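Local coordinates for aldo-keto reductase family 1 member C1 (PDB 1QWK), which probably reduces aldehydes and ketones to alcohols with NADPH, as an aldose reductase-like member of the aldo-keto reductase family, at residues 44-49 and 76-81. Residues are numbered along the deposited sequence; the frame is centred on the assembly and turned at random.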
ATOM      1  N   ARG A  44      -5.832 -11.524   4.321  1.00 16.81           N
ATOM      2  CA  ARG A  44      -7.110 -11.017   4.792  1.00 17.94           C
ATOM      3  C   ARG A  44      -7.283  -9.528   4.525  1.00 17.70           C
ATOM      4  O   ARG A  44      -8.217  -8.903   5.021  1.00 19.93           O
ATOM      5  CB  ARG A  44      -7.286 -11.337   6.281  1.00 18.55           C
ATOM      6  CG  ARG A  44      -7.485 -12.828   6.545  1.00 18.45           C
ATOM      7  CD  ARG A  44      -8.834 -13.297   5.997  1.00 21.83           C
ATOM      8  NE  ARG A  44      -9.056 -14.733   6.188  1.00 23.54           N
ATOM      9  CZ  ARG A  44      -8.632 -15.679   5.356  1.00 24.23           C
ATOM     10  NH1 ARG A  44      -7.956 -15.354   4.260  1.00 23.32           N
ATOM     11  NH2 ARG A  44      -8.891 -16.953   5.618  1.00 25.65           N
ATOM     12  N   LEU A  45      -6.375  -8.956   3.742  1.00 16.37           N
ATOM     13  CA  LEU A  45      -6.479  -7.544   3.375  1.00 16.41           C
ATOM     14  C   LEU A  45      -6.264  -7.404   1.871  1.00 16.03           C
ATOM     15  O   LEU A  45      -5.351  -8.006   1.303  1.00 16.44           O
ATOM     16  CB  LEU A  45      -5.449  -6.689   4.138  1.00 16.21           C
ATOM     17  CG  LEU A  45      -5.507  -5.172   3.874  1.00 17.71           C
ATOM     18  CD1 LEU A  45      -5.006  -4.392   5.087  1.00 18.97           C
ATOM     19  CD2 LEU A  45      -4.666  -4.838   2.643  1.00 20.85           C
ATOM     20  N   ILE A  46      -7.134  -6.623   1.240  1.00 15.84           N
ATOM     21  CA  ILE A  46      -7.060  -6.344  -0.191  1.00 17.99           C
ATOM     22  C   ILE A  46      -6.968  -4.829  -0.335  1.00 17.00           C
ATOM     23  O   ILE A  46      -7.813  -4.096   0.184  1.00 17.45           O
ATOM     24  CB  ILE A  46      -8.325  -6.830  -0.953  1.00 18.10           C
ATOM     25  CG1 ILE A  46      -8.527  -8.338  -0.740  1.00 21.62           C
ATOM     26  CG2 ILE A  46      -8.187  -6.516  -2.442  1.00 19.23           C
ATOM     27  CD1 ILE A  46      -7.319  -9.189  -1.085  1.00 24.09           C
ATOM     28  N   ASP A  47      -5.938  -4.363  -1.035  1.00 17.72           N
ATOM     29  CA  ASP A  47      -5.719  -2.934  -1.233  1.00 18.28           C
ATOM     30  C   ASP A  47      -5.988  -2.542  -2.678  1.00 16.72           C
ATOM     31  O   ASP A  47      -5.388  -3.094  -3.599  1.00 18.53           O
ATOM     32  CB  ASP A  47      -4.272  -2.574  -0.881  1.00 20.69           C
ATOM     33  CG  ASP A  47      -4.012  -1.088  -0.950  1.00 21.53           C
ATOM     34  OD1 ASP A  47      -4.200  -0.398   0.081  1.00 23.26           O
ATOM     35  OD2 ASP A  47      -3.643  -0.597  -2.037  1.00 23.43           O
ATOM     36  N   THR A  48      -6.891  -1.589  -2.872  1.00 18.02           N
ATOM     37  CA  THR A  48      -7.232  -1.133  -4.206  1.00 18.78           C
ATOM     38  C   THR A  48      -7.314   0.390  -4.241  1.00 18.93           C
ATOM     39  O   THR A  48      -6.945   1.065  -3.274  1.00 17.78           O
ATOM     40  CB  THR A  48      -8.575  -1.755  -4.666  1.00 20.66           C
ATOM     41  OG1 THR A  48      -8.808  -1.437  -6.042  1.00 24.41           O
ATOM     42  CG2 THR A  48      -9.723  -1.236  -3.821  1.00 23.48           C
ATOM     43  N   ALA A  49      -7.791   0.923  -5.360  1.00 18.65           N
ATOM     44  CA  ALA A  49      -7.917   2.365  -5.535  1.00 19.33           C
ATOM     45  C   ALA A  49      -8.855   2.633  -6.697  1.00 19.31           C
ATOM     46  O   ALA A  49      -8.881   1.873  -7.665  1.00 20.93           O
ATOM     47  CB  ALA A  49      -6.550   2.981  -5.820  1.00 17.70           C
ATOM     48  N   LEU A  76     -12.631  -9.933   6.247  1.00 23.09           N
ATOM     49  CA  LEU A  76     -11.821  -9.263   5.238  1.00 21.65           C
ATOM     50  C   LEU A  76     -11.659  -7.776   5.517  1.00 21.42           C
ATOM     51  O   LEU A  76     -12.589  -7.114   5.974  1.00 22.44           O
ATOM     52  CB  LEU A  76     -12.441  -9.447   3.852  1.00 22.21           C
ATOM     53  CG  LEU A  76     -12.439 -10.851   3.250  1.00 23.58           C
ATOM     54  CD1 LEU A  76     -13.158 -10.820   1.903  1.00 25.99           C
ATOM     55  CD2 LEU A  76     -11.010 -11.346   3.069  1.00 24.88           C
ATOM     56  N   PHE A  77     -10.463  -7.266   5.244  1.00 19.65           N
ATOM     57  CA  PHE A  77     -10.154  -5.855   5.434  1.00 17.69           C
ATOM     58  C   PHE A  77      -9.960  -5.289   4.032  1.00 17.15           C
ATOM     59  O   PHE A  77      -9.030  -5.678   3.320  1.00 15.40           O
ATOM     60  CB  PHE A  77      -8.863  -5.692   6.249  1.00 16.68           C
ATOM     61  CG  PHE A  77      -8.619  -4.286   6.738  1.00 16.86           C
ATOM     62  CD1 PHE A  77      -8.878  -3.942   8.065  1.00 17.03           C
ATOM     63  CD2 PHE A  77      -8.148  -3.303   5.867  1.00 17.05           C
ATOM     64  CE1 PHE A  77      -8.664  -2.643   8.527  1.00 16.55           C
ATOM     65  CE2 PHE A  77      -7.930  -2.001   6.311  1.00 16.98           C
ATOM     66  CZ  PHE A  77      -8.193  -1.664   7.647  1.00 17.05           C
ATOM     67  N   ILE A  78     -10.849  -4.385   3.630  1.00 17.03           N
ATOM     68  CA  ILE A  78     -10.781  -3.780   2.301  1.00 18.10           C
ATOM     69  C   ILE A  78     -10.359  -2.314   2.376  1.00 17.24           C
ATOM     70  O   ILE A  78     -10.978  -1.517   3.079  1.00 18.19           O
ATOM     71  CB  ILE A  78     -12.155  -3.850   1.586  1.00 19.12           C
ATOM     72  CG1 ILE A  78     -12.652  -5.303   1.540  1.00 19.68           C
ATOM     73  CG2 ILE A  78     -12.050  -3.245   0.187  1.00 20.57           C
ATOM     74  CD1 ILE A  78     -11.702  -6.276   0.876  1.00 21.38           C
ATOM     75  N   THR A  79      -9.303  -1.975   1.643  1.00 16.94           N
ATOM     76  CA  THR A  79      -8.782  -0.611   1.593  1.00 17.10           C
ATOM     77  C   THR A  79      -8.934  -0.047   0.188  1.00 15.79           C
ATOM     78  O   THR A  79      -8.628  -0.731  -0.778  1.00 16.80           O
ATOM     79  CB  THR A  79      -7.257  -0.560   1.888  1.00 17.42           C
ATOM     80  OG1 THR A  79      -7.001  -1.032   3.209  1.00 17.68           O
ATOM     81  CG2 THR A  79      -6.721   0.872   1.735  1.00 18.35           C
ATOM     82  N   THR A  80      -9.430   1.178   0.065  1.00 15.85           N
ATOM     83  CA  THR A  80      -9.483   1.791  -1.246  1.00 17.07           C
ATOM     84  C   THR A  80      -9.044   3.237  -1.087  1.00 16.23           C
ATOM     85  O   THR A  80      -8.911   3.736   0.037  1.00 15.35           O
ATOM     86  CB  THR A  80     -10.866   1.687  -1.939  1.00 18.24           C
ATOM     87  OG1 THR A  80     -10.700   2.001  -3.330  1.00 19.68           O
ATOM     88  CG2 THR A  80     -11.871   2.648  -1.334  1.00 19.97           C
ATOM     89  N   LYS A  81      -8.803   3.906  -2.209  1.00 17.30           N
ATOM     90  CA  LYS A  81      -8.303   5.273  -2.170  1.00 17.62           C
ATOM     91  C   LYS A  81      -8.979   6.220  -3.145  1.00 17.48           C
ATOM     92  O   LYS A  81      -9.321   5.836  -4.269  1.00 18.40           O
ATOM     93  CB  LYS A  81      -6.799   5.259  -2.461  1.00 17.57           C
ATOM     94  CG  LYS A  81      -6.034   4.113  -1.817  1.00 18.76           C
ATOM     95  CD  LYS A  81      -4.544   4.218  -2.120  1.00 21.19           C
ATOM     96  CE  LYS A  81      -3.824   2.907  -1.833  1.00 21.65           C
ATOM     97  NZ  LYS A  81      -4.236   1.848  -2.813  1.00 21.80           N
TER
HETATM   98  O   HOH W   1      -4.284  -0.961   3.017  1.00 18.52           O
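K81 reaches across to D47 at the end of strand 45-47. K81 CB lies 4.1 Å from A49 CB. K81 CG passes 3.5 Å from T48 O, and CD runs on past the same oxygen. CE comes near both carboxylate oxygens of D47. A bend at the last torsion (chi4 69°) turns NZ to two acceptors. K81 NZ forms a salt bridge with D47 OD2 at 2.6 Å, on the syn side and 25° out of the carboxylate plane. K81 NZ also donates to T48 O at 2.9 Å, from above the carbonyl plane. An alanine in place of K81 would probably leave the buried D47 carboxylate without its counter-charge and T48 O without this donor.

The other D47 oxygen, OD1, accepts from a water that also bonds T79 OG1. On the same face of the sheet, L45 CD1 meets F77 CD2 obliquely at 3.4 Å. On the reverse face, I46 CB packs against I78 CD1 at 3.9 Å, and helix 55-68 covers both isoleucines. Four backbone hydrogen bonds run between the parallel strands.

K81 NZ has a weak hydrogen bond to Y52 OH, the predicted proton donor, consistent with its predicted lowering of the tyrosine pKa. The strands and helix 55-68 form a beta-alpha-beta unit of the TIM barrel. At the C-terminal ends of the strands, D47, Y52, K81 and H114 match the Asp-Tyr-Lys-His tetrad of aldo-keto reductases.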